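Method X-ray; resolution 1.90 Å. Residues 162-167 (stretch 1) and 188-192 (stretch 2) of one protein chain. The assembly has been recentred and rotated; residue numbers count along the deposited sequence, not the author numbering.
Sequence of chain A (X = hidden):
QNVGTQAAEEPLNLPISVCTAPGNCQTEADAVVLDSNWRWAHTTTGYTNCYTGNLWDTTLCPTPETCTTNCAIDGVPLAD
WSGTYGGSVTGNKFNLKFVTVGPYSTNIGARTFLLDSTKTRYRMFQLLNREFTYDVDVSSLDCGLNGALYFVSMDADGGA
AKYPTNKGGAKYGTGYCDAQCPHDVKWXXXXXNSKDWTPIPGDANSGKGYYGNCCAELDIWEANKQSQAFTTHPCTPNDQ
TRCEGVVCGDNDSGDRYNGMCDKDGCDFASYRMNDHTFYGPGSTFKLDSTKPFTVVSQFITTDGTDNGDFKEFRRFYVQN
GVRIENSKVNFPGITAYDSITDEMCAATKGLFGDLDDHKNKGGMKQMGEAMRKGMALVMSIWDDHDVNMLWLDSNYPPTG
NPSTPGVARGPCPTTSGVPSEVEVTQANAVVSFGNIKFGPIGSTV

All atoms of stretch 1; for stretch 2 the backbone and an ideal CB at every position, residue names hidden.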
ATOM      1  N   LYS A 162     -11.966  19.028  -5.525  1.00 35.87           N
ATOM      2  CA  LYS A 162     -11.580  19.219  -6.885  1.00 33.35           C
ATOM      3  C   LYS A 162     -12.606  18.636  -7.822  1.00 33.58           C
ATOM      4  O   LYS A 162     -12.672  19.065  -8.945  1.00 33.24           O
ATOM      5  CB  LYS A 162     -10.278  18.508  -7.201  1.00 35.95           C
ATOM      6  CG  LYS A 162      -9.089  19.101  -6.544  1.00 37.07           C
ATOM      7  CD  LYS A 162      -7.850  18.326  -6.910  1.00 40.86           C
ATOM      8  CE  LYS A 162      -6.716  18.904  -6.083  1.00 42.56           C
ATOM      9  NZ  LYS A 162      -5.794  17.850  -5.592  1.00 46.12           N
ATOM     10  N   TYR A 163     -13.341  17.618  -7.402  1.00 32.55           N
ATOM     11  CA  TYR A 163     -14.182  16.878  -8.354  1.00 34.13           C
ATOM     12  C   TYR A 163     -15.593  16.871  -7.835  1.00 33.51           C
ATOM     13  O   TYR A 163     -15.943  16.031  -7.015  1.00 34.59           O
ATOM     14  CB  TYR A 163     -13.637  15.451  -8.554  1.00 32.79           C
ATOM     15  CG  TYR A 163     -12.140  15.430  -8.881  1.00 29.63           C
ATOM     16  CD1 TYR A 163     -11.660  16.012 -10.049  1.00 29.23           C
ATOM     17  CD2 TYR A 163     -11.225  14.857  -7.989  1.00 29.14           C
ATOM     18  CE1 TYR A 163     -10.336  16.043 -10.331  1.00 27.34           C
ATOM     19  CE2 TYR A 163      -9.884  14.838  -8.262  1.00 28.38           C
ATOM     20  CZ  TYR A 163      -9.441  15.401  -9.435  1.00 28.75           C
ATOM     21  OH  TYR A 163      -8.127  15.390  -9.666  1.00 27.60           O
ATOM     22  N   PRO A 164     -16.421  17.819  -8.309  1.00 37.89           N
ATOM     23  CA  PRO A 164     -17.834  17.937  -7.858  1.00 40.16           C
ATOM     24  C   PRO A 164     -18.675  16.655  -7.885  1.00 37.35           C
ATOM     25  O   PRO A 164     -19.537  16.459  -7.040  1.00 35.56           O
ATOM     26  CB  PRO A 164     -18.451  18.944  -8.862  1.00 42.71           C
ATOM     27  CG  PRO A 164     -17.289  19.690  -9.418  1.00 44.75           C
ATOM     28  CD  PRO A 164     -16.111  18.747  -9.410  1.00 39.14           C
ATOM     29  N   THR A 165     -18.444  15.771  -8.843  1.00 34.36           N
ATOM     30  CA  THR A 165     -19.236  14.566  -8.884  1.00 33.41           C
ATOM     31  C   THR A 165     -18.832  13.528  -7.842  1.00 32.85           C
ATOM     32  O   THR A 165     -19.513  12.532  -7.704  1.00 29.54           O
ATOM     33  CB  THR A 165     -19.167  13.929 -10.246  1.00 36.88           C
ATOM     34  OG1 THR A 165     -17.811  13.811 -10.635  1.00 34.42           O
ATOM     35  CG2 THR A 165     -19.882  14.804 -11.246  1.00 38.49           C
ATOM     36  N   ASN A 166     -17.736  13.766  -7.107  1.00 32.05           N
ATOM     37  CA  ASN A 166     -17.381  12.905  -5.926  1.00 31.83           C
ATOM     38  C   ASN A 166     -18.078  13.404  -4.645  1.00 33.99           C
ATOM     39  O   ASN A 166     -17.686  14.402  -4.075  1.00 32.62           O
ATOM     40  CB  ASN A 166     -15.901  12.939  -5.707  1.00 31.64           C
ATOM     41  CG  ASN A 166     -15.457  12.090  -4.570  1.00 30.03           C
ATOM     42  OD1 ASN A 166     -16.266  11.497  -3.859  1.00 30.42           O
ATOM     43  ND2 ASN A 166     -14.128  11.973  -4.424  1.00 32.08           N
ATOM     44  N   LYS A 167     -19.083  12.664  -4.219  1.00 36.00           N
ATOM     45  CA  LYS A 167     -19.946  13.077  -3.153  1.00 39.23           C
ATOM     46  C   LYS A 167     -19.537  12.376  -1.896  1.00 38.38           C
ATOM     47  O   LYS A 167     -20.045  12.708  -0.862  1.00 45.08           O
ATOM     48  CB  LYS A 167     -21.405  12.702  -3.449  1.00 38.03           C
ATOM     49  CG  LYS A 167     -21.947  13.229  -4.761  1.00 39.90           C
ATOM     50  CD  LYS A 167     -22.063  14.742  -4.746  1.00 42.11           C
ATOM     51  CE  LYS A 167     -22.773  15.227  -5.993  1.00 46.35           C
ATOM     52  NZ  LYS A 167     -22.438  16.655  -6.254  1.00 48.39           N
ATOM     53  N   UNK A 188     -12.201   7.571 -10.487  1.00 22.07           N
ATOM     54  CA  UNK A 188     -11.058   8.481 -10.603  1.00 23.64           C
ATOM     55  C   UNK A 188     -11.622   9.837 -11.005  1.00 24.03           C
ATOM     56  O   UNK A 188     -12.433   9.943 -11.942  1.00 25.21           O
ATOM     57  CB  UNK A 188     -10.024   7.979 -11.613  1.00 23.64           C
ATOM     58  N   UNK A 189     -11.132  10.873 -10.335  1.00 26.26           N
ATOM     59  CA  UNK A 189     -11.545  12.259 -10.597  1.00 27.49           C
ATOM     60  C   UNK A 189     -13.095  12.426 -10.547  1.00 26.84           C
ATOM     61  O   UNK A 189     -13.724  13.124 -11.353  1.00 28.24           O
ATOM     62  CB  UNK A 189     -11.016  12.700 -11.963  1.00 27.49           C
ATOM     63  N   UNK A 190     -13.684  11.732  -9.597  1.00 27.10           N
ATOM     64  CA  UNK A 190     -15.097  11.680  -9.379  1.00 28.87           C
ATOM     65  C   UNK A 190     -15.955  11.029 -10.414  1.00 31.02           C
ATOM     66  O   UNK A 190     -17.159  11.210 -10.367  1.00 30.18           O
ATOM     67  CB  UNK A 190     -15.602  13.111  -9.186  1.00 28.87           C
ATOM     68  N   UNK A 191     -15.345  10.287 -11.346  1.00 26.79           N
ATOM     69  CA  UNK A 191     -16.081   9.625 -12.408  1.00 28.85           C
ATOM     70  C   UNK A 191     -15.790   8.135 -12.418  1.00 27.93           C
ATOM     71  O   UNK A 191     -14.666   7.694 -12.064  1.00 28.08           O
ATOM     72  CB  UNK A 191     -15.736  10.242 -13.765  1.00 28.85           C
ATOM     73  N   UNK A 192     -16.777   7.353 -12.826  1.00 26.37           N
ATOM     74  CA  UNK A 192     -16.537   5.938 -13.019  1.00 25.38           C
ATOM     75  C   UNK A 192     -15.439   5.802 -14.077  1.00 24.44           C
ATOM     76  O   UNK A 192     -15.519   6.470 -15.117  1.00 26.25           O
ATOM     77  CB  UNK A 192     -17.815   5.204 -13.431  1.00 25.38           C
TER

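Stretch 2 reverses direction in a type I' beta turn running from 188 to 191, closed by two backbone hydrogen bonds between its end residues: N of 188 to O of 191 (2.9 Å) and N of 191 to O of 188 (3.0 Å). The tip of this turn packs against a type I turn of stretch 1, Tyr163 to Asn166, which is held by Asn166 N to Tyr163 O (2.9 Å).

At position 188 CA-to-CB points away from stretch 1, and the ideal CB has nothing of that stretch within 5.5 Å. The extended backbone (phi/psi -138/135) suits many residues, beta-branched ones among them, and stretch 1 does not choose between them. The deposited residue is Ile188, which makes no contact here.

Position 189 is more constrained. Its phi/psi of 53/39 is left-handed, a conformation that asparagine, aspartate and glycine adopt most readily. CA-to-CB runs sideways, with the ideal CB 3.8 Å from Tyr163 CE1, so a side chain can extend along the ring toward the phenol hydroxyl; a short polar group would fit both requirements. The residue is Asn189. Its CA lies 3.6 Å from the centroid of the Tyr163 ring (CG to CZ), only 8° off the ring normal, a CH-pi contact over the face. With chi1 in the m well, the side chain brings OD1 to 3.1 Å from Tyr163 OH; each of these two atoms is hydrogen-bonded elsewhere in the structure.

Position 190 faces stretch 1 most directly, and there is no room for a side chain. An ideal CB would clash with Thr165 OG1 at 2.7 Å and sit tightly against Asn166 N and Tyr163 CB, both at 3.1 Å. The positive phi (67/14) points the same way, leaving glycine as the clear expectation, and Gly190 is found. Its CA approaches Asn166 CB to 4.0 Å, and this closeness accompanies a direct link: Thr165 OG1 donates a hydrogen bond to Gly190 O (2.7 Å). Gly190 N instead donates to a water (3.2 Å from water O), which also accepts a weak hydrogen bond from Asn166 ND2 (3.3 Å), bridging the two turns.

At position 191 the strand begins and CA-to-CB turns away, the ideal CB being 5.2 Å from Thr165 OG1. A small residue would fall short, whereas a longer aliphatic or polar chain could bend back. Leu191 does so: its CD2 comes within 4.0 Å of Thr165 OG1.

Position 192 is out of reach, and stretch 1 sets no preference; Ala192 continues the strand.

Stretch 2 188-192: INGLA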
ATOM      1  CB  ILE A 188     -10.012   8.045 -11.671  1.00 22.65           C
ATOM      2  CG1 ILE A 188      -9.548   6.601 -11.434  1.00 23.10           C
ATOM      3  CG2 ILE A 188      -8.815   8.960 -11.589  1.00 23.67           C
ATOM      4  CD1 ILE A 188      -8.549   6.068 -12.412  1.00 24.44           C
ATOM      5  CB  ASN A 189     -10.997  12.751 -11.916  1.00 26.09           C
ATOM      6  CG  ASN A 189      -9.524  13.102 -11.873  1.00 26.22           C
ATOM      7  OD1 ASN A 189      -8.716  12.676 -11.013  1.00 25.17           O
ATOM      8  ND2 ASN A 189      -9.153  13.850 -12.841  1.00 24.83           N
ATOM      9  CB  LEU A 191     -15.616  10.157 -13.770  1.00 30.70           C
ATOM     10  CG  LEU A 191     -15.872  11.632 -14.018  1.00 33.78           C
ATOM     11  CD1 LEU A 191     -15.053  12.096 -15.233  1.00 35.74           C
ATOM     12  CD2 LEU A 191     -17.377  11.882 -14.121  1.00 36.47           C
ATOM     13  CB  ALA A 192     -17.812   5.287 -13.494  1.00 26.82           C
TER
HETATM   14  O   HOH W   1     -11.957  11.505  -6.879  1.00 37.98           O
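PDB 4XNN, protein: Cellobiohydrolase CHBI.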